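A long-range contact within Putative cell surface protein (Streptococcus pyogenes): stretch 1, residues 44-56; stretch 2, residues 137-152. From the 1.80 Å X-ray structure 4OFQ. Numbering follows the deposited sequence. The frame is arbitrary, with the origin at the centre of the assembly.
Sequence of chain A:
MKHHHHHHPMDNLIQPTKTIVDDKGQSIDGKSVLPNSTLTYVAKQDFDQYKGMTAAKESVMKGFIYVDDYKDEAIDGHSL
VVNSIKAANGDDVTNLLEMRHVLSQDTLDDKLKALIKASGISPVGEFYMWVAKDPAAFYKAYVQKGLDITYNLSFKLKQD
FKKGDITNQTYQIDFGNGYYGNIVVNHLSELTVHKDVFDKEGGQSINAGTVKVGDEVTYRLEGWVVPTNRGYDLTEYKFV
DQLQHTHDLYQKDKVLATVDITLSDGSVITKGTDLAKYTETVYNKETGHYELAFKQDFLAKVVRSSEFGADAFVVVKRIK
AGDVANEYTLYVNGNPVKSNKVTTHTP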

# COMPACT_ATOMS: atom_id res chain seq x y z
N LYS A 44 14.98 1.58 -14.23
CA LYS A 44 15.97 1.98 -15.22
C LYS A 44 16.45 0.79 -16.04
O LYS A 44 16.77 -0.26 -15.49
CB LYS A 44 17.18 2.65 -14.57
CG LYS A 44 18.31 2.96 -15.56
CD LYS A 44 19.48 3.71 -14.92
CE LYS A 44 20.36 2.77 -14.13
NZ LYS A 44 21.57 3.45 -13.58
N GLN A 45 16.51 0.99 -17.35
CA GLN A 45 17.11 0.06 -18.30
C GLN A 45 18.45 0.69 -18.68
O GLN A 45 18.48 1.73 -19.34
CB GLN A 45 16.19 -0.10 -19.51
CG GLN A 45 16.65 -1.06 -20.63
CD GLN A 45 15.51 -1.34 -21.62
OE1 GLN A 45 14.55 -0.56 -21.72
NE2 GLN A 45 15.60 -2.47 -22.34
N ASP A 46 19.54 0.06 -18.24
CA ASP A 46 20.86 0.68 -18.22
C ASP A 46 21.66 0.39 -19.49
O ASP A 46 22.08 -0.74 -19.72
CB ASP A 46 21.61 0.15 -16.99
CG ASP A 46 23.02 0.72 -16.84
OD1 ASP A 46 23.39 1.68 -17.54
OD2 ASP A 46 23.75 0.21 -15.97
N PHE A 47 21.90 1.42 -20.29
CA PHE A 47 22.63 1.25 -21.54
C PHE A 47 23.95 1.98 -21.53
O PHE A 47 24.70 1.94 -22.50
CB PHE A 47 21.80 1.75 -22.72
CG PHE A 47 20.63 0.87 -23.06
CD1 PHE A 47 20.68 -0.49 -22.85
CD2 PHE A 47 19.47 1.42 -23.59
CE1 PHE A 47 19.59 -1.31 -23.17
CE2 PHE A 47 18.38 0.61 -23.91
CZ PHE A 47 18.44 -0.75 -23.70
N ASP A 48 24.24 2.65 -20.42
CA ASP A 48 25.44 3.48 -20.31
C ASP A 48 26.73 2.81 -20.82
O ASP A 48 27.50 3.42 -21.56
CB ASP A 48 25.61 3.96 -18.87
CG ASP A 48 26.78 4.90 -18.72
OD1 ASP A 48 26.68 6.05 -19.19
OD2 ASP A 48 27.79 4.48 -18.14
N GLN A 49 26.95 1.55 -20.44
CA GLN A 49 28.18 0.85 -20.80
C GLN A 49 28.35 0.66 -22.31
O GLN A 49 29.46 0.51 -22.81
CB GLN A 49 28.25 -0.51 -20.11
CG GLN A 49 28.74 -0.48 -18.68
CD GLN A 49 30.16 0.05 -18.56
OE1 GLN A 49 31.12 -0.59 -19.00
NE2 GLN A 49 30.30 1.22 -17.95
N TYR A 50 27.23 0.64 -23.03
CA TYR A 50 27.24 0.33 -24.46
C TYR A 50 27.60 1.53 -25.34
O TYR A 50 27.83 1.36 -26.54
CB TYR A 50 25.88 -0.21 -24.89
CG TYR A 50 25.47 -1.45 -24.14
CD1 TYR A 50 26.34 -2.52 -24.01
CD2 TYR A 50 24.21 -1.54 -23.54
CE1 TYR A 50 25.97 -3.66 -23.31
CE2 TYR A 50 23.84 -2.67 -22.83
CZ TYR A 50 24.72 -3.73 -22.73
OH TYR A 50 24.36 -4.86 -22.04
N LYS A 51 27.65 2.72 -24.75
CA LYS A 51 27.88 3.95 -25.52
C LYS A 51 29.17 3.90 -26.33
O LYS A 51 30.23 3.56 -25.81
CB LYS A 51 27.92 5.16 -24.58
CG LYS A 51 28.09 6.49 -25.29
CD LYS A 51 28.06 7.65 -24.30
CE LYS A 51 28.13 9.00 -25.01
NZ LYS A 51 28.05 10.14 -24.05
N GLY A 52 29.06 4.24 -27.61
CA GLY A 52 30.22 4.37 -28.47
C GLY A 52 30.83 3.06 -28.94
O GLY A 52 31.80 3.07 -29.69
N MET A 53 30.26 1.94 -28.51
CA MET A 53 30.76 0.64 -28.96
C MET A 53 30.03 0.18 -30.21
O MET A 53 29.01 0.76 -30.60
CB MET A 53 30.61 -0.41 -27.86
CG MET A 53 31.10 0.04 -26.49
SD MET A 53 31.48 -1.33 -25.38
CE MET A 53 29.89 -2.09 -25.15
N THR A 54 30.54 -0.88 -30.83
CA THR A 54 29.87 -1.49 -31.97
C THR A 54 29.63 -2.98 -31.74
O THR A 54 30.57 -3.78 -31.76
CB THR A 54 30.70 -1.33 -33.26
OG1 THR A 54 30.96 0.06 -33.46
CG2 THR A 54 29.93 -1.88 -34.45
N ALA A 55 28.37 -3.34 -31.50
CA ALA A 55 27.99 -4.73 -31.31
C ALA A 55 27.89 -5.44 -32.65
O ALA A 55 27.55 -4.82 -33.66
CB ALA A 55 26.67 -4.81 -30.57
N ALA A 56 28.18 -6.74 -32.66
CA ALA A 56 28.04 -7.55 -33.87
C ALA A 56 26.58 -7.58 -34.32
O ALA A 56 25.67 -7.60 -33.48
CB ALA A 56 28.54 -8.96 -33.63
N ALA A 137 17.23 -0.73 -35.18
CA ALA A 137 16.88 0.68 -35.04
C ALA A 137 17.02 1.16 -33.60
O ALA A 137 17.51 2.27 -33.33
CB ALA A 137 15.46 0.95 -35.55
N PHE A 138 16.57 0.32 -32.67
CA PHE A 138 16.59 0.64 -31.25
C PHE A 138 18.03 0.71 -30.74
O PHE A 138 18.38 1.55 -29.91
CB PHE A 138 15.78 -0.41 -30.49
CG PHE A 138 15.44 -0.02 -29.07
CD1 PHE A 138 14.34 0.78 -28.80
CD2 PHE A 138 16.21 -0.48 -28.02
CE1 PHE A 138 14.02 1.13 -27.48
CE2 PHE A 138 15.90 -0.14 -26.71
CZ PHE A 138 14.82 0.66 -26.45
N TYR A 139 18.87 -0.18 -31.28
CA TYR A 139 20.28 -0.20 -30.93
C TYR A 139 20.96 1.10 -31.36
O TYR A 139 21.69 1.73 -30.59
CB TYR A 139 20.97 -1.39 -31.59
CG TYR A 139 22.46 -1.34 -31.41
CD1 TYR A 139 23.03 -1.54 -30.16
CD2 TYR A 139 23.31 -1.07 -32.49
CE1 TYR A 139 24.40 -1.48 -29.97
CE2 TYR A 139 24.69 -1.01 -32.31
CZ TYR A 139 25.22 -1.21 -31.05
OH TYR A 139 26.58 -1.15 -30.85
N LYS A 140 20.70 1.51 -32.59
CA LYS A 140 21.33 2.71 -33.13
C LYS A 140 20.85 3.98 -32.42
O LYS A 140 21.64 4.87 -32.11
CB LYS A 140 21.05 2.78 -34.64
CG LYS A 140 21.70 3.93 -35.37
CD LYS A 140 21.41 3.83 -36.86
CE LYS A 140 22.22 4.82 -37.68
NZ LYS A 140 21.83 4.77 -39.11
N ALA A 141 19.55 4.04 -32.13
CA ALA A 141 18.96 5.24 -31.54
C ALA A 141 19.26 5.42 -30.06
O ALA A 141 19.49 6.55 -29.60
CB ALA A 141 17.45 5.26 -31.78
N TYR A 142 19.24 4.33 -29.29
CA TYR A 142 19.33 4.44 -27.83
C TYR A 142 20.51 3.69 -27.22
O TYR A 142 21.29 4.28 -26.50
CB TYR A 142 18.01 4.03 -27.17
CG TYR A 142 16.86 4.82 -27.76
CD1 TYR A 142 16.72 6.17 -27.49
CD2 TYR A 142 15.97 4.22 -28.63
CE1 TYR A 142 15.69 6.91 -28.05
CE2 TYR A 142 14.95 4.95 -29.20
CZ TYR A 142 14.82 6.28 -28.92
OH TYR A 142 13.79 7.00 -29.49
N VAL A 143 20.63 2.40 -27.52
CA VAL A 143 21.63 1.55 -26.88
C VAL A 143 23.07 2.01 -27.16
O VAL A 143 23.88 2.18 -26.24
CB VAL A 143 21.49 0.10 -27.34
CG1 VAL A 143 22.57 -0.77 -26.68
CG2 VAL A 143 20.08 -0.43 -27.02
N GLN A 144 23.37 2.20 -28.44
CA GLN A 144 24.71 2.59 -28.88
C GLN A 144 25.05 4.02 -28.45
O GLN A 144 26.23 4.41 -28.40
CB GLN A 144 24.83 2.44 -30.40
CG GLN A 144 26.24 2.56 -30.95
CD GLN A 144 26.31 2.26 -32.43
OE1 GLN A 144 25.48 2.74 -33.21
NE2 GLN A 144 27.29 1.46 -32.84
N LYS A 145 24.02 4.81 -28.16
CA LYS A 145 24.23 6.17 -27.65
C LYS A 145 24.27 6.22 -26.12
O LYS A 145 24.44 7.29 -25.54
CB LYS A 145 23.14 7.10 -28.19
CG LYS A 145 23.15 7.22 -29.72
CD LYS A 145 22.13 8.25 -30.20
CE LYS A 145 22.17 8.39 -31.71
NZ LYS A 145 21.12 9.34 -32.19
N GLY A 146 24.11 5.07 -25.48
CA GLY A 146 24.16 4.99 -24.03
C GLY A 146 23.01 5.72 -23.36
O GLY A 146 23.14 6.25 -22.26
N LEU A 147 21.86 5.75 -24.03
CA LEU A 147 20.69 6.44 -23.51
C LEU A 147 19.78 5.49 -22.74
O LEU A 147 19.04 4.69 -23.34
CB LEU A 147 19.92 7.10 -24.67
CG LEU A 147 20.68 8.16 -25.48
CD1 LEU A 147 19.92 8.58 -26.73
CD2 LEU A 147 20.94 9.36 -24.59
N ASP A 148 19.83 5.57 -21.42
CA ASP A 148 19.00 4.73 -20.56
C ASP A 148 17.50 4.92 -20.84
O ASP A 148 17.06 5.99 -21.23
CB ASP A 148 19.23 5.02 -19.08
CG ASP A 148 20.65 4.72 -18.62
OD1 ASP A 148 21.40 3.99 -19.31
OD2 ASP A 148 21.01 5.23 -17.54
N ILE A 149 16.74 3.86 -20.60
CA ILE A 149 15.29 3.95 -20.68
C ILE A 149 14.73 3.94 -19.27
O ILE A 149 15.16 3.13 -18.44
CB ILE A 149 14.68 2.79 -21.50
CG1 ILE A 149 15.47 2.56 -22.80
CG2 ILE A 149 13.19 3.07 -21.79
CD1 ILE A 149 15.51 3.77 -23.73
N THR A 150 13.79 4.84 -18.99
CA THR A 150 13.16 4.93 -17.68
C THR A 150 11.68 4.55 -17.77
O THR A 150 10.92 5.16 -18.53
CB THR A 150 13.31 6.34 -17.08
OG1 THR A 150 14.70 6.65 -16.95
CG2 THR A 150 12.63 6.42 -15.70
N TYR A 151 11.29 3.55 -16.98
CA TYR A 151 9.91 3.07 -16.95
C TYR A 151 9.25 3.60 -15.68
O TYR A 151 9.78 3.45 -14.59
CB TYR A 151 9.86 1.54 -16.96
CG TYR A 151 10.44 0.85 -18.19
CD1 TYR A 151 11.80 0.89 -18.47
CD2 TYR A 151 9.61 0.14 -19.07
CE1 TYR A 151 12.33 0.25 -19.60
CE2 TYR A 151 10.14 -0.51 -20.19
CZ TYR A 151 11.49 -0.45 -20.46
OH TYR A 151 12.03 -1.08 -21.58
N ASN A 152 8.09 4.23 -15.83
CA ASN A 152 7.34 4.70 -14.67
C ASN A 152 6.03 3.93 -14.62
O ASN A 152 5.17 4.12 -15.48
CB ASN A 152 7.10 6.20 -14.80
CG ASN A 152 6.64 6.82 -13.51
OD1 ASN A 152 5.57 6.48 -12.99
ND2 ASN A 152 7.41 7.76 -12.99
O HOH W 1 22.91 3.95 -16.13
O HOH W 2 27.21 -0.84 -28.19

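Phe47 is the apolar centre of this contact, and no other residue here has more surface covered by the opposite stretch. Its CA-to-CB bond points toward stretch 2, and with chi1 in m the ring enters a pocket built from both the helix and the strand. Val143 lies over one face, its CG2 3.7 Å from the centroid of the Phe47 ring and only 13° off the normal, a CH-pi contact. Phe47 CE2 also meets Phe138 CE2 at 3.8 Å and Ile149 CG1 at 3.7 Å, so a single ring ties helix to strand. At the ring edge, Leu147 O comes within 3.3 Å of Phe47 CD2; this carbonyl is buried with no polar partner in the model. Val143 serves a second aromatic as well: its CG1 is 3.6 Å from Tyr50 CD2.

Next to this core the backbones come very close. Gly146, at positive phi in a Schellman motif, lies against stretch 1, with its CA 3.8 Å from Lys51 CB. An ideal CB there would sit 2.7 Å from Lys51 CB, a clash, so both the conformation and the packing suit glycine. The gap is narrow enough for Gly146 CA to make a CA-H...O contact with Phe47 O at 3.5 Å.

On one flank, a short pairing runs in antiparallel register, Lys44 opposite Thr150 and Gln45 opposite Ile149. Gln45 and Ile149 exchange two backbone hydrogen bonds, Gln45 N to Ile149 O at 2.8 Å and Ile149 N to Gln45 O at 3.0 Å. The extended Gln45 side chain, t at chi1 and chi2, lies on the same face of the sheet as Ile149, and its OE1 accepts a 2.6 Å hydrogen bond from Tyr151 OH.

Where the pairing ends, Asp148 takes over with its side chain: OD1 accepts from Phe47 N at 2.8 Å and, weakly, from Asp48 N at 3.3 Å. Asp148 OD1 also lies 3.5 Å from Asp46 OD1, two like charges close together, and Asp48 N donates to Asp46 OD1 as well, at 3.2 Å. Water 1 bridges the group, donating to Asp46 OD1 and Asp148 OD2 (both 2.7 Å) and accepting from Lys44 NZ (2.9 Å); Lys44 NZ itself stays 4.4 Å from Asp148 OD2, beyond a salt bridge.

At the other edge, the type II turn from Tyr50 to Met53 packs against Val143 and Gln144. Gly52 N donates to Gln144 O at 2.9 Å, and Gln144 NE2 returns a bond to Met53 O, also 2.9 Å, so one residue holds the turn through both backbone and side chain. Beyond it, Tyr139 OH accepts from Ala55 N at 2.9 Å.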